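Polyketide synthase PksL (Bacillus subtilis, PDB 5E1V) probably dehydrates beta-hydroxyacyl intermediates with its dehydratase domain, as part of a trans-AT polyketide synthase in bacillaene assembly. Local coordinates at residues 234-239 / 254-259; 250-255 / 263-268; 171-176 / 194-199; 117-122 / 222-227; 134-139 / 162-167. One frame throughout, in Å; residues are numbered along the deposited sequence.

Contact 1 of 5, residues 234-239 / 254-259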
# COMPACT_ATOMS: atom_id res chain seq x y z
N MET A 234 9.93 -1.60 9.91
CA MET A 234 10.88 -0.58 9.64
C MET A 234 11.02 -0.47 8.12
O MET A 234 11.47 -1.39 7.47
CB MET A 234 12.21 -0.92 10.31
CG MET A 234 12.12 -1.01 11.85
SD MET A 234 12.26 0.66 12.53
CE MET A 234 12.03 0.36 14.28
N THR A 235 10.62 0.66 7.57
CA THR A 235 10.73 0.86 6.11
C THR A 235 11.86 1.80 5.68
O THR A 235 11.89 3.00 6.04
CB THR A 235 9.44 1.42 5.51
OG1 THR A 235 8.36 0.58 5.90
CG2 THR A 235 9.57 1.53 3.98
N ARG A 236 12.69 1.30 4.78
CA ARG A 236 13.77 2.14 4.29
C ARG A 236 13.48 2.52 2.88
O ARG A 236 13.02 1.70 2.08
CB ARG A 236 15.10 1.39 4.33
CG ARG A 236 16.24 2.26 3.76
CD ARG A 236 17.54 1.54 3.75
NE ARG A 236 17.56 0.41 2.84
CZ ARG A 236 18.45 -0.57 2.94
NH1 ARG A 236 19.39 -0.51 3.87
NH2 ARG A 236 18.44 -1.59 2.10
N ILE A 237 13.71 3.79 2.59
CA ILE A 237 13.60 4.29 1.28
C ILE A 237 14.94 4.97 0.99
O ILE A 237 15.33 5.90 1.71
CB ILE A 237 12.45 5.30 1.16
CG1 ILE A 237 11.14 4.62 1.62
CG2 ILE A 237 12.36 5.80 -0.28
CD1 ILE A 237 10.15 5.51 2.26
N LYS A 238 15.61 4.49 -0.05
CA LYS A 238 16.89 5.06 -0.47
C LYS A 238 16.69 6.17 -1.47
O LYS A 238 15.89 6.07 -2.45
CB LYS A 238 17.78 3.96 -1.08
CG LYS A 238 18.17 2.80 -0.17
CD LYS A 238 19.32 2.02 -0.85
CE LYS A 238 19.45 0.58 -0.40
NZ LYS A 238 18.35 -0.31 -0.92
N ARG A 239 17.44 7.27 -1.29
CA ARG A 239 17.28 8.40 -2.22
C ARG A 239 17.54 7.95 -3.65
O ARG A 239 16.92 8.45 -4.60
CB ARG A 239 18.22 9.59 -1.84
CG ARG A 239 17.90 10.91 -2.54
CD ARG A 239 18.90 11.98 -2.14
NE ARG A 239 19.00 12.14 -0.70
CZ ARG A 239 18.10 12.73 0.08
NH1 ARG A 239 16.96 13.22 -0.40
NH2 ARG A 239 18.32 12.79 1.40
N GLU A 254 11.43 -0.68 1.13
CA GLU A 254 12.06 -1.91 1.61
C GLU A 254 11.58 -2.17 3.02
O GLU A 254 11.75 -1.32 3.85
CB GLU A 254 13.59 -1.79 1.56
CG GLU A 254 14.08 -1.53 0.16
CD GLU A 254 15.58 -1.35 0.14
OE1 GLU A 254 16.30 -2.39 0.18
OE2 GLU A 254 15.98 -0.16 0.15
N PHE A 255 10.96 -3.30 3.28
CA PHE A 255 10.42 -3.59 4.58
C PHE A 255 11.28 -4.49 5.44
O PHE A 255 11.67 -5.57 5.05
CB PHE A 255 8.99 -4.09 4.48
CG PHE A 255 8.11 -3.18 3.68
CD1 PHE A 255 8.01 -3.33 2.28
CD2 PHE A 255 7.34 -2.23 4.28
CE1 PHE A 255 7.18 -2.53 1.53
CE2 PHE A 255 6.54 -1.40 3.51
CZ PHE A 255 6.43 -1.57 2.16
N PHE A 256 11.50 -4.04 6.68
CA PHE A 256 12.23 -4.81 7.68
C PHE A 256 11.46 -5.07 8.98
O PHE A 256 10.74 -4.18 9.47
CB PHE A 256 13.51 -4.02 8.04
CG PHE A 256 14.44 -3.83 6.90
CD1 PHE A 256 14.28 -2.78 6.04
CD2 PHE A 256 15.49 -4.69 6.70
CE1 PHE A 256 15.11 -2.60 4.97
CE2 PHE A 256 16.35 -4.50 5.65
CZ PHE A 256 16.16 -3.45 4.78
N ASN A 257 11.65 -6.25 9.57
CA ASN A 257 11.05 -6.53 10.87
C ASN A 257 11.78 -5.79 12.02
O ASN A 257 12.81 -5.15 11.83
CB ASN A 257 10.80 -8.04 11.12
CG ASN A 257 12.09 -8.86 11.22
OD1 ASN A 257 13.17 -8.29 11.42
ND2 ASN A 257 12.00 -10.18 10.96
N ALA A 258 11.22 -5.85 13.21
CA ALA A 258 11.75 -5.08 14.34
C ALA A 258 13.18 -5.56 14.69
O ALA A 258 13.99 -4.79 15.22
CB ALA A 258 10.81 -5.22 15.53
N SER A 259 13.49 -6.79 14.33
CA SER A 259 14.83 -7.31 14.49
C SER A 259 15.82 -6.87 13.37
O SER A 259 16.99 -7.17 13.43
CB SER A 259 14.75 -8.82 14.69
OG SER A 259 14.96 -9.48 13.48
O HOH W 1 14.71 1.95 -1.19
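The Arg-236 guanidinium lies between two neighbours: Lys-238 CE sits 3.3 Å above one face, and Phe-256 CZ 4.0 Å above the opposite one, each displaced toward the rim. In its plane, at the edge, stands the Glu-254 carboxylate. The Phe-256 ring, in turn, presents its edge to Arg-236 NH2 and to Met-234 O. CG of Arg-236 is anti to the backbone N, and a bend at chi3 (66°) turns NE and NH2 side-on to the acid. NH2 donates to Glu-254 OE1 over 3.0 Å, while NE reaches Glu-254 OE2 at 3.2 Å. Both donors approach from above the carboxylate plane, since the two flat groups are inclined by 52°. Lys-238 crosses the glutamate at about a right angle, and its NZ bridges to Glu-254 OE2 at 2.6 Å. A water links that same OE2 to the backbone N of Lys-238. Outside the pair, Lys-262 pairs with Glu-254 OE1 and Glu-121 with Arg-236 NH2.

Beneath these side chains two antiparallel strands are joined by four backbone bonds, two in the hydrogen-bonded pair Met-234/Phe-256 and two in Arg-236/Glu-254. Thr-235 and Phe-255 form the non-hydrogen-bonded pair between them and point to the other face, where Thr-235 OG1 lies 3.4 Å from Phe-255 CD2 and bonds to Ser-196 of helix 190-203. Glu-254 is buried yet surrounded by three cationic groups, so its carboxylate would probably stay ionised, its charge answered on several sides within this beta hairpin.

Contact 2 of 5, residues 250-255 / 263-268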
# COMPACT_ATOMS: atom_id res chain seq x y z
N TYR A 250 8.37 7.92 -8.42
CA TYR A 250 8.78 6.54 -8.29
C TYR A 250 9.56 6.40 -7.02
O TYR A 250 10.37 7.28 -6.69
CB TYR A 250 9.72 6.11 -9.44
CG TYR A 250 9.22 6.34 -10.86
CD1 TYR A 250 9.26 7.62 -11.43
CD2 TYR A 250 8.78 5.30 -11.66
CE1 TYR A 250 8.80 7.84 -12.72
CE2 TYR A 250 8.35 5.50 -12.96
CZ TYR A 250 8.38 6.79 -13.48
OH TYR A 250 7.99 7.00 -14.74
N VAL A 251 9.34 5.32 -6.28
CA VAL A 251 10.09 5.04 -5.09
C VAL A 251 10.15 3.52 -4.94
O VAL A 251 9.35 2.82 -5.53
CB VAL A 251 9.43 5.58 -3.81
CG1 VAL A 251 9.34 7.09 -3.88
CG2 VAL A 251 8.01 5.03 -3.67
N THR A 252 11.08 3.03 -4.13
CA THR A 252 11.19 1.60 -3.87
C THR A 252 11.14 1.51 -2.34
O THR A 252 11.92 2.16 -1.64
CB THR A 252 12.42 0.90 -4.51
OG1 THR A 252 12.19 0.62 -5.90
CG2 THR A 252 12.62 -0.48 -3.84
N LEU A 253 10.19 0.73 -1.82
CA LEU A 253 9.97 0.59 -0.38
C LEU A 253 10.55 -0.72 0.12
O LEU A 253 10.20 -1.77 -0.38
CB LEU A 253 8.42 0.66 -0.04
CG LEU A 253 7.59 1.89 -0.43
CD1 LEU A 253 6.08 1.76 -0.06
CD2 LEU A 253 8.22 3.21 0.05
N GLU A 254 11.43 -0.68 1.13
CA GLU A 254 12.06 -1.91 1.61
C GLU A 254 11.58 -2.17 3.02
O GLU A 254 11.75 -1.32 3.85
CB GLU A 254 13.59 -1.79 1.56
CG GLU A 254 14.08 -1.53 0.16
CD GLU A 254 15.58 -1.35 0.14
OE1 GLU A 254 16.30 -2.39 0.18
OE2 GLU A 254 15.98 -0.16 0.15
N PHE A 255 10.96 -3.30 3.28
CA PHE A 255 10.42 -3.59 4.58
C PHE A 255 11.28 -4.49 5.44
O PHE A 255 11.67 -5.57 5.05
CB PHE A 255 8.99 -4.09 4.48
CG PHE A 255 8.11 -3.18 3.68
CD1 PHE A 255 8.01 -3.33 2.28
CD2 PHE A 255 7.34 -2.23 4.28
CE1 PHE A 255 7.18 -2.53 1.53
CE2 PHE A 255 6.54 -1.40 3.51
CZ PHE A 255 6.43 -1.57 2.16
N VAL A 263 12.33 -8.25 5.01
CA VAL A 263 11.24 -9.21 4.76
C VAL A 263 10.31 -8.93 3.57
O VAL A 263 9.54 -9.80 3.20
CB VAL A 263 10.37 -9.40 5.98
CG1 VAL A 263 11.25 -9.96 7.07
CG2 VAL A 263 9.70 -8.07 6.44
N ALA A 264 10.37 -7.74 3.00
CA ALA A 264 9.60 -7.44 1.85
C ALA A 264 10.15 -6.29 1.04
O ALA A 264 10.92 -5.45 1.47
CB ALA A 264 8.09 -7.22 2.20
N GLU A 265 9.70 -6.20 -0.19
CA GLU A 265 10.03 -5.03 -0.98
C GLU A 265 8.97 -4.74 -2.00
O GLU A 265 8.57 -5.62 -2.74
CB GLU A 265 11.36 -5.23 -1.73
CG GLU A 265 11.79 -4.01 -2.56
CD GLU A 265 13.20 -4.20 -3.12
OE1 GLU A 265 14.17 -3.85 -2.44
OE2 GLU A 265 13.34 -4.77 -4.20
N LEU A 266 8.57 -3.46 -2.05
CA LEU A 266 7.72 -2.96 -3.16
C LEU A 266 8.58 -2.21 -4.12
O LEU A 266 8.99 -1.07 -3.82
CB LEU A 266 6.61 -2.01 -2.65
CG LEU A 266 5.48 -1.64 -3.59
CD1 LEU A 266 4.63 -2.78 -4.04
CD2 LEU A 266 4.58 -0.66 -2.95
N LYS A 267 8.87 -2.82 -5.25
CA LYS A 267 9.79 -2.15 -6.22
C LYS A 267 9.10 -1.22 -7.21
O LYS A 267 8.11 -1.57 -7.83
CB LYS A 267 10.62 -3.24 -6.90
CG LYS A 267 11.71 -2.80 -7.88
CD LYS A 267 12.62 -4.02 -8.17
CE LYS A 267 13.66 -3.74 -9.27
NZ LYS A 267 14.25 -2.39 -9.10
N ASN A 268 9.64 0.01 -7.38
CA ASN A 268 9.07 1.03 -8.30
C ASN A 268 7.57 1.26 -8.10
O ASN A 268 6.77 1.13 -8.99
CB ASN A 268 9.45 0.74 -9.73
CG ASN A 268 10.86 1.25 -10.03
OD1 ASN A 268 11.14 2.42 -9.78
ND2 ASN A 268 11.73 0.38 -10.49
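Phe-255 O is gripped by two backbone donors. Val-263 N comes nearly along the C=O axis of Phe-255 O at 2.8 Å, and Ala-264 N uses a lone pair of the same oxygen at 3.3 Å. Two residues facing one define a classic beta bulge, set near the turn of the hairpin 248-256/262-273. Beyond it regular antiparallel pairing resumes, with reciprocal bonds between Leu-253 and Leu-266.

At the far end a side chain takes over from the backbone: Thr-252 OG1 accepts the N-H of Asn-268 over 3.0 Å, almost perfectly straight at 176°. With OG1 anti to its own carbonyl carbon, Thr-252 turns CG2 toward Glu-265, meeting CD of that residue at 3.8 Å. An alanine at Thr-252 would remove both OG1 and CG2, and would probably leave the Asn-268 N-H without this acceptor and loosen the packing on Glu-265.

On the buried face Leu-253 and Leu-266 run side by side, Leu-253 CD1 touching Leu-266 CD2 at 4.1 Å. The Phe-255 ring turns its edge to the opposite strand, its CD1 lying 3.9 Å from Ala-264 CB. On the other face two acids run alongside, Glu-254 OE1 only 3.7 Å from Glu-265 OE1, with their planes 64° apart. Lys-262 forms salt bridges to both, and together with the other cations at Glu-254 probably offsets the repulsion and lets the like charges share one face.

Contact 3 of 5, residues 171-176 / 194-199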
# COMPACT_ATOMS: atom_id res chain seq x y z
N LEU A 171 11.71 4.64 8.15
CA LEU A 171 10.36 4.89 8.74
C LEU A 171 10.12 3.87 9.79
O LEU A 171 10.21 2.68 9.51
CB LEU A 171 9.23 4.75 7.67
CG LEU A 171 9.53 5.34 6.31
CD1 LEU A 171 8.36 5.16 5.34
CD2 LEU A 171 9.81 6.84 6.51
N GLU A 172 9.83 4.32 11.02
CA GLU A 172 9.57 3.44 12.15
C GLU A 172 8.08 3.55 12.35
O GLU A 172 7.61 4.55 12.85
CB GLU A 172 10.30 3.95 13.43
CG GLU A 172 10.01 3.17 14.70
CD GLU A 172 10.69 3.74 15.97
OE1 GLU A 172 11.29 4.84 15.94
OE2 GLU A 172 10.59 3.07 16.99
N LEU A 173 7.37 2.52 11.89
CA LEU A 173 5.93 2.52 11.71
C LEU A 173 5.29 1.50 12.61
O LEU A 173 5.80 0.41 12.74
CB LEU A 173 5.60 2.14 10.24
CG LEU A 173 5.92 3.26 9.27
CD1 LEU A 173 5.81 2.81 7.81
CD2 LEU A 173 5.11 4.52 9.53
N SER A 174 4.15 1.81 13.22
CA SER A 174 3.36 0.79 13.93
C SER A 174 1.85 1.19 13.87
O SER A 174 1.53 2.29 13.57
CB SER A 174 3.89 0.51 15.38
OG SER A 174 3.64 1.61 16.25
N LEU A 175 0.95 0.26 14.11
CA LEU A 175 -0.49 0.56 14.19
C LEU A 175 -0.82 1.44 15.41
O LEU A 175 -0.23 1.28 16.51
CB LEU A 175 -1.20 -0.75 14.26
CG LEU A 175 -1.66 -1.46 13.02
CD1 LEU A 175 -1.14 -1.01 11.65
CD2 LEU A 175 -1.92 -2.94 13.06
N GLY A 176 -1.82 2.32 15.24
CA GLY A 176 -2.44 2.97 16.36
C GLY A 176 -3.23 1.98 17.14
O GLY A 176 -3.44 0.86 16.69
N ASP A 194 0.45 1.96 3.51
CA ASP A 194 0.15 3.33 3.17
C ASP A 194 1.09 4.33 3.91
O ASP A 194 1.59 5.31 3.33
CB ASP A 194 -1.36 3.64 3.33
CG ASP A 194 -1.69 5.02 2.90
OD1 ASP A 194 -1.75 5.28 1.65
OD2 ASP A 194 -1.81 5.87 3.82
N GLY A 195 1.28 4.09 5.20
CA GLY A 195 2.18 4.93 6.02
C GLY A 195 3.59 4.99 5.43
O GLY A 195 4.27 6.02 5.50
N SER A 196 4.03 3.88 4.84
CA SER A 196 5.32 3.82 4.20
C SER A 196 5.38 4.70 2.93
O SER A 196 6.44 5.35 2.71
CB SER A 196 5.69 2.38 3.87
OG SER A 196 5.88 1.54 5.04
N GLY A 197 4.27 4.71 2.15
CA GLY A 197 3.99 5.62 1.02
C GLY A 197 4.02 7.07 1.46
O GLY A 197 4.60 7.92 0.79
N VAL A 198 3.45 7.34 2.63
CA VAL A 198 3.46 8.73 3.18
C VAL A 198 4.92 9.15 3.56
O VAL A 198 5.35 10.28 3.25
CB VAL A 198 2.47 8.86 4.34
CG1 VAL A 198 2.57 10.21 5.03
CG2 VAL A 198 1.05 8.74 3.78
N GLY A 199 5.67 8.22 4.15
CA GLY A 199 7.10 8.45 4.41
C GLY A 199 7.91 8.71 3.16
O GLY A 199 8.64 9.71 3.07
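Leu-171 lays its CD1 methyl across the backbone of helix 190-203, over Ser-196 and up to Gly-199. CD1 of Leu-171 is 3.3 Å from Ser-196 O and 3.6 Å from Gly-199 CA, while the CD2 branch also rests on that glycine. CG is anti to the carbonyl carbon, with chi1 drawn in to -41°, and the extended chi2 sends CD1 onto the helix. Here the lack of a side chain is decisive: a CB on Gly-199 would fall 2.2 Å from Leu-171 CD1, a clash.

Two residues on, Leu-173 meets the same turn of the helix at Gly-195 and Ser-196, while Leu-171 extends on to Gly-199. CD1 of Leu-173 presses tip to tip on Ser-196 OG at 3.0 Å, a tight fit of carbon on oxygen, and passes 3.9 Å from Gly-195 C. Ser-196 is thus wedged between the two leucines. Its OG, anti to the carbonyl carbon (chi1 -65°), is not left to this greasy setting alone, since it is hydrogen-bonded to Leu-192 O within the helix and to Thr-235 OG1 on the neighbouring strand 232-245.

Strand and helix segments run nearly antiparallel, at 153°, with their axes 9.4 Å apart at closest approach. Asp-194, which ends the HPxxxD sequence motif of dehydratases, points away from the strand. Strand 232-245 flanks the leucines on one side and strand 159-165 on the other, with Leu-138 of helix 138-147 against Leu-173, so that the sheet wraps the central helix in the manner of a hotdog fold.

Contact 4 of 5, residues 117-122 / 222-227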
# COMPACT_ATOMS: atom_id res chain seq x y z
N ALA A 117 10.34 -16.19 -2.10
CA ALA A 117 10.81 -14.87 -1.76
C ALA A 117 11.75 -15.01 -0.60
O ALA A 117 11.35 -15.42 0.49
CB ALA A 117 9.63 -13.97 -1.40
N ILE A 118 13.01 -14.68 -0.83
CA ILE A 118 14.04 -14.70 0.23
C ILE A 118 14.92 -13.43 0.12
O ILE A 118 15.18 -12.94 -0.96
CB ILE A 118 14.96 -15.95 0.17
CG1 ILE A 118 14.16 -17.23 -0.08
CG2 ILE A 118 15.83 -16.05 1.43
CD1 ILE A 118 14.96 -18.51 -0.31
N PHE A 119 15.30 -12.88 1.27
CA PHE A 119 16.07 -11.67 1.39
C PHE A 119 17.18 -11.94 2.39
O PHE A 119 16.95 -12.61 3.39
CB PHE A 119 15.19 -10.56 1.98
CG PHE A 119 14.06 -10.15 1.09
CD1 PHE A 119 14.28 -9.35 0.01
CD2 PHE A 119 12.76 -10.60 1.34
CE1 PHE A 119 13.22 -8.99 -0.82
CE2 PHE A 119 11.70 -10.19 0.55
CZ PHE A 119 11.94 -9.40 -0.53
N GLU A 120 18.35 -11.42 2.10
CA GLU A 120 19.54 -11.56 2.96
C GLU A 120 19.92 -10.29 3.70
O GLU A 120 20.58 -10.34 4.76
CB GLU A 120 20.73 -11.96 2.11
CG GLU A 120 20.58 -13.32 1.48
CD GLU A 120 21.63 -13.63 0.43
OE1 GLU A 120 22.46 -12.76 0.05
OE2 GLU A 120 21.59 -14.79 -0.02
N GLU A 121 19.51 -9.15 3.17
CA GLU A 121 19.84 -7.85 3.75
C GLU A 121 19.45 -7.77 5.24
O GLU A 121 18.31 -8.14 5.62
CB GLU A 121 19.10 -6.76 2.97
CG GLU A 121 19.93 -5.65 2.34
CD GLU A 121 20.19 -4.50 3.27
OE1 GLU A 121 20.06 -4.70 4.49
OE2 GLU A 121 20.53 -3.40 2.79
N THR A 122 20.36 -7.29 6.10
CA THR A 122 19.95 -6.92 7.49
C THR A 122 20.45 -5.51 7.83
O THR A 122 21.31 -4.96 7.14
CB THR A 122 20.40 -7.92 8.59
OG1 THR A 122 21.82 -8.00 8.63
CG2 THR A 122 19.85 -9.32 8.36
N SER A 222 6.72 -4.66 -8.69
CA SER A 222 6.68 -5.92 -7.94
C SER A 222 6.57 -5.74 -6.44
O SER A 222 6.97 -4.73 -5.85
CB SER A 222 7.96 -6.77 -8.16
OG SER A 222 9.07 -6.05 -7.90
N PHE A 223 6.04 -6.80 -5.85
CA PHE A 223 5.99 -6.97 -4.44
C PHE A 223 6.33 -8.39 -4.16
O PHE A 223 5.80 -9.31 -4.76
CB PHE A 223 4.58 -6.66 -3.84
CG PHE A 223 4.58 -6.73 -2.38
CD1 PHE A 223 5.07 -5.70 -1.65
CD2 PHE A 223 4.15 -7.81 -1.74
CE1 PHE A 223 5.06 -5.72 -0.25
CE2 PHE A 223 4.11 -7.87 -0.37
CZ PHE A 223 4.60 -6.83 0.38
N SER A 224 7.18 -8.55 -3.18
CA SER A 224 7.70 -9.83 -2.77
C SER A 224 7.85 -9.75 -1.26
O SER A 224 8.33 -8.73 -0.78
CB SER A 224 9.11 -10.02 -3.39
OG SER A 224 9.45 -11.33 -3.03
N ALA A 225 7.54 -10.82 -0.56
CA ALA A 225 7.56 -10.88 0.90
C ALA A 225 7.84 -12.32 1.41
O ALA A 225 7.28 -13.31 0.89
CB ALA A 225 6.22 -10.38 1.45
N SER A 226 8.79 -12.41 2.32
CA SER A 226 9.16 -13.64 3.04
C SER A 226 8.40 -13.76 4.39
O SER A 226 8.45 -14.78 5.02
CB SER A 226 10.69 -13.68 3.31
OG SER A 226 11.15 -12.62 4.17
N ALA A 227 7.73 -12.70 4.84
CA ALA A 227 6.99 -12.74 6.11
C ALA A 227 5.89 -11.64 6.07
O ALA A 227 5.91 -10.70 5.28
CB ALA A 227 7.90 -12.56 7.31
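With CG anti to its carbonyl carbon (chi1 -66°), Phe-119 swings its ring toward the end of strand 215-225. Ser-224 answers with OG anti to the backbone N (chi1 -175°), which carries the hydroxyl out toward Ala-117. Ser-226 holds OG in the crowded position between N and carbonyl carbon (chi1 64°), bringing it to the plane of the Phe-119 ring.

The ring meets the strand by its edge. CZ of Phe-119 lies 3.7 Å from Ser-224 O, and CD2 of the same ring is 3.8 Å from Ser-226 OG, while CE2 looks at the CA of Ala-225 between them. Ala-117 points its methyl at two oxygens: CB is 3.1 Å from Ser-224 OG and 3.3 Å from Ala-225 O. Ser-226 CB packs on Ala-117 O at 3.4 Å.

None of these pairs is a hydrogen bond; the loop, which connects strand 104-112 to helix 125-130, is anchored by others, Ala-117 bonding through its backbone to Ser-50 and Glu-121 to Lys-262. Ser-226 OG has a weak bond to Val-263 O. An alanine at Phe-119 would remove the ring that spans Ser-224 to Ser-226, and is likely to loosen the loop over the strand end.

Most meetings set a C-H group against an oxygen. The slightly positive ring edge and the methyl probably gain a little from nearby dipoles, but close packing probably holds most of this surface contact.

Contact 5 of 5, residues 134-139 / 162-167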
# COMPACT_ATOMS: atom_id res chain seq x y z
N ASN A 134 18.27 14.35 11.17
CA ASN A 134 17.04 14.89 11.75
C ASN A 134 16.00 13.79 11.91
O ASN A 134 15.96 12.87 11.08
CB ASN A 134 16.47 15.99 10.86
CG ASN A 134 17.09 17.34 11.15
OD1 ASN A 134 16.44 18.21 11.72
ND2 ASN A 134 18.36 17.52 10.78
N VAL A 135 15.18 13.92 12.96
CA VAL A 135 13.97 13.10 13.16
C VAL A 135 12.67 13.92 12.93
O VAL A 135 12.42 14.96 13.56
CB VAL A 135 14.04 12.42 14.55
CG1 VAL A 135 12.74 11.71 14.94
CG2 VAL A 135 15.20 11.45 14.59
N VAL A 136 11.84 13.46 12.01
CA VAL A 136 10.54 14.04 11.81
C VAL A 136 9.50 13.08 12.44
O VAL A 136 9.43 11.90 12.09
CB VAL A 136 10.24 14.30 10.30
CG1 VAL A 136 8.90 15.01 10.11
CG2 VAL A 136 11.36 15.12 9.67
N GLN A 137 8.70 13.58 13.39
CA GLN A 137 7.57 12.79 13.88
C GLN A 137 6.51 12.66 12.75
O GLN A 137 6.25 13.57 11.96
CB GLN A 137 6.99 13.37 15.18
CG GLN A 137 6.42 12.32 16.16
CD GLN A 137 7.47 11.43 16.84
OE1 GLN A 137 8.62 11.84 17.07
NE2 GLN A 137 7.08 10.19 17.18
N LEU A 138 5.93 11.48 12.64
CA LEU A 138 5.04 11.20 11.57
C LEU A 138 3.74 12.02 11.64
O LEU A 138 3.19 12.44 10.60
CB LEU A 138 4.77 9.69 11.53
CG LEU A 138 4.26 9.18 10.17
CD1 LEU A 138 5.37 9.15 9.12
CD2 LEU A 138 3.66 7.80 10.26
N ASP A 139 3.26 12.33 12.83
CA ASP A 139 2.12 13.26 12.89
C ASP A 139 2.31 14.55 12.13
O ASP A 139 1.35 15.13 11.58
CB ASP A 139 1.84 13.64 14.30
CG ASP A 139 1.26 12.56 15.04
OD1 ASP A 139 0.56 11.73 14.41
OD2 ASP A 139 1.47 12.55 16.28
N ILE A 162 10.23 9.53 11.28
CA ILE A 162 11.07 9.39 10.14
C ILE A 162 12.50 9.84 10.49
O ILE A 162 12.73 11.03 10.77
CB ILE A 162 10.55 10.24 8.98
CG1 ILE A 162 9.08 9.88 8.60
CG2 ILE A 162 11.51 10.12 7.79
CD1 ILE A 162 8.55 10.76 7.47
N TYR A 163 13.44 8.90 10.37
CA TYR A 163 14.90 9.13 10.51
C TYR A 163 15.50 9.47 9.18
O TYR A 163 15.62 8.59 8.32
CB TYR A 163 15.59 7.89 11.03
CG TYR A 163 15.05 7.46 12.35
CD1 TYR A 163 15.40 8.13 13.52
CD2 TYR A 163 14.16 6.39 12.45
CE1 TYR A 163 14.89 7.75 14.75
CE2 TYR A 163 13.65 5.98 13.69
CZ TYR A 163 14.01 6.67 14.83
OH TYR A 163 13.51 6.27 16.07
N GLU A 164 15.86 10.75 9.02
CA GLU A 164 16.39 11.32 7.78
C GLU A 164 17.94 11.35 7.74
O GLU A 164 18.59 11.66 8.76
CB GLU A 164 15.91 12.76 7.61
CG GLU A 164 14.41 13.00 7.68
CD GLU A 164 14.07 14.48 7.68
OE1 GLU A 164 14.50 15.18 8.63
OE2 GLU A 164 13.36 14.93 6.74
N GLU A 165 18.50 11.08 6.57
CA GLU A 165 19.91 11.36 6.31
C GLU A 165 20.19 11.57 4.82
O GLU A 165 19.31 11.37 3.98
CB GLU A 165 20.79 10.28 6.92
CG GLU A 165 20.53 8.88 6.39
CD GLU A 165 21.80 8.06 6.40
OE1 GLU A 165 22.74 8.42 5.65
OE2 GLU A 165 21.84 7.06 7.14
N GLU A 166 21.42 11.97 4.47
CA GLU A 166 21.67 12.40 3.09
C GLU A 166 21.17 11.32 2.16
O GLU A 166 20.60 11.62 1.13
CB GLU A 166 23.16 12.70 2.80
N ASP A 167 21.36 10.07 2.56
CA ASP A 167 21.18 8.93 1.68
C ASP A 167 19.77 8.33 1.62
O ASP A 167 19.47 7.54 0.74
CB ASP A 167 22.21 7.86 2.05
CG ASP A 167 23.59 8.15 1.44
OD1 ASP A 167 23.80 9.26 0.89
OD2 ASP A 167 24.46 7.25 1.51
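Backbone hydrogen bonds come first: three of them join strands 134-137 and 159-165, whose segments run antiparallel at 149°. Ile-162 and Val-136 exchange two, the shorter from Ile-162 N to Val-136 O at 2.6 Å. Glu-164 N donates to Asn-134 O over 3.0 Å, nearly along the C=O axis (178°). The backbone N of Asn-134 is buried here without a partner.

Apolar packing forms on both faces. In the non-hydrogen-bonded pair, Val-135 and Tyr-163 stand side by side, Val-135 CG2 meeting Tyr-163 CD1 at 3.5 Å; the phenol hydroxyl goes on to Glu-172. On the opposite face Leu-138, just past the strand, crosses Ile-162 at about a right angle, its CD1 touching Ile-162 CG1 at 3.8 Å.

Mixed polar and apolar contacts centre on Glu-164. CG anti to the carbonyl carbon (chi1 -54°) and an extended chain lay the carboxylate obliquely across Val-136. Glu-164 OE1 comes within 3.3 Å of Val-136 CG2 and also meets Asn-134 CB at 3.1 Å. OE2 is hydrogen-bonded to His-202 of helix 190-203, which probably fixes the rotation of the acid and could steady its charge.

Strand 134-137 is the outermost of its sheet within the chain and leads directly into helix 138-147, which packs Val-141 against both Val-136 and Ile-162: an edge strand closing the antiparallel sheet of a hotdog fold.

Following the chain, contact 4 opens first, and its return at 222-227 closes the longest loop, about a hundred residues. Contacts 5 and 3 are nested inside it in series: contact 5 adds the edge strand 134-137 to strand 159-165, and contact 3 sets the next strand, 168-174, on helix 190-203. After contact 4 closes, contacts 1 and 2 follow as successive hairpins overlapping on strand 248-256, sharing Glu-254 and Phe-255. Side by side, the strands run from 134-137 to 215-225 around that helix. A salt bridge, Glu-121 to Arg-236, joins contact 4 to contact 1, and a hydrogen bond, Thr-235 to Ser-196, joins contact 1 to contact 3. Contacts 4 and 5 lie farthest apart.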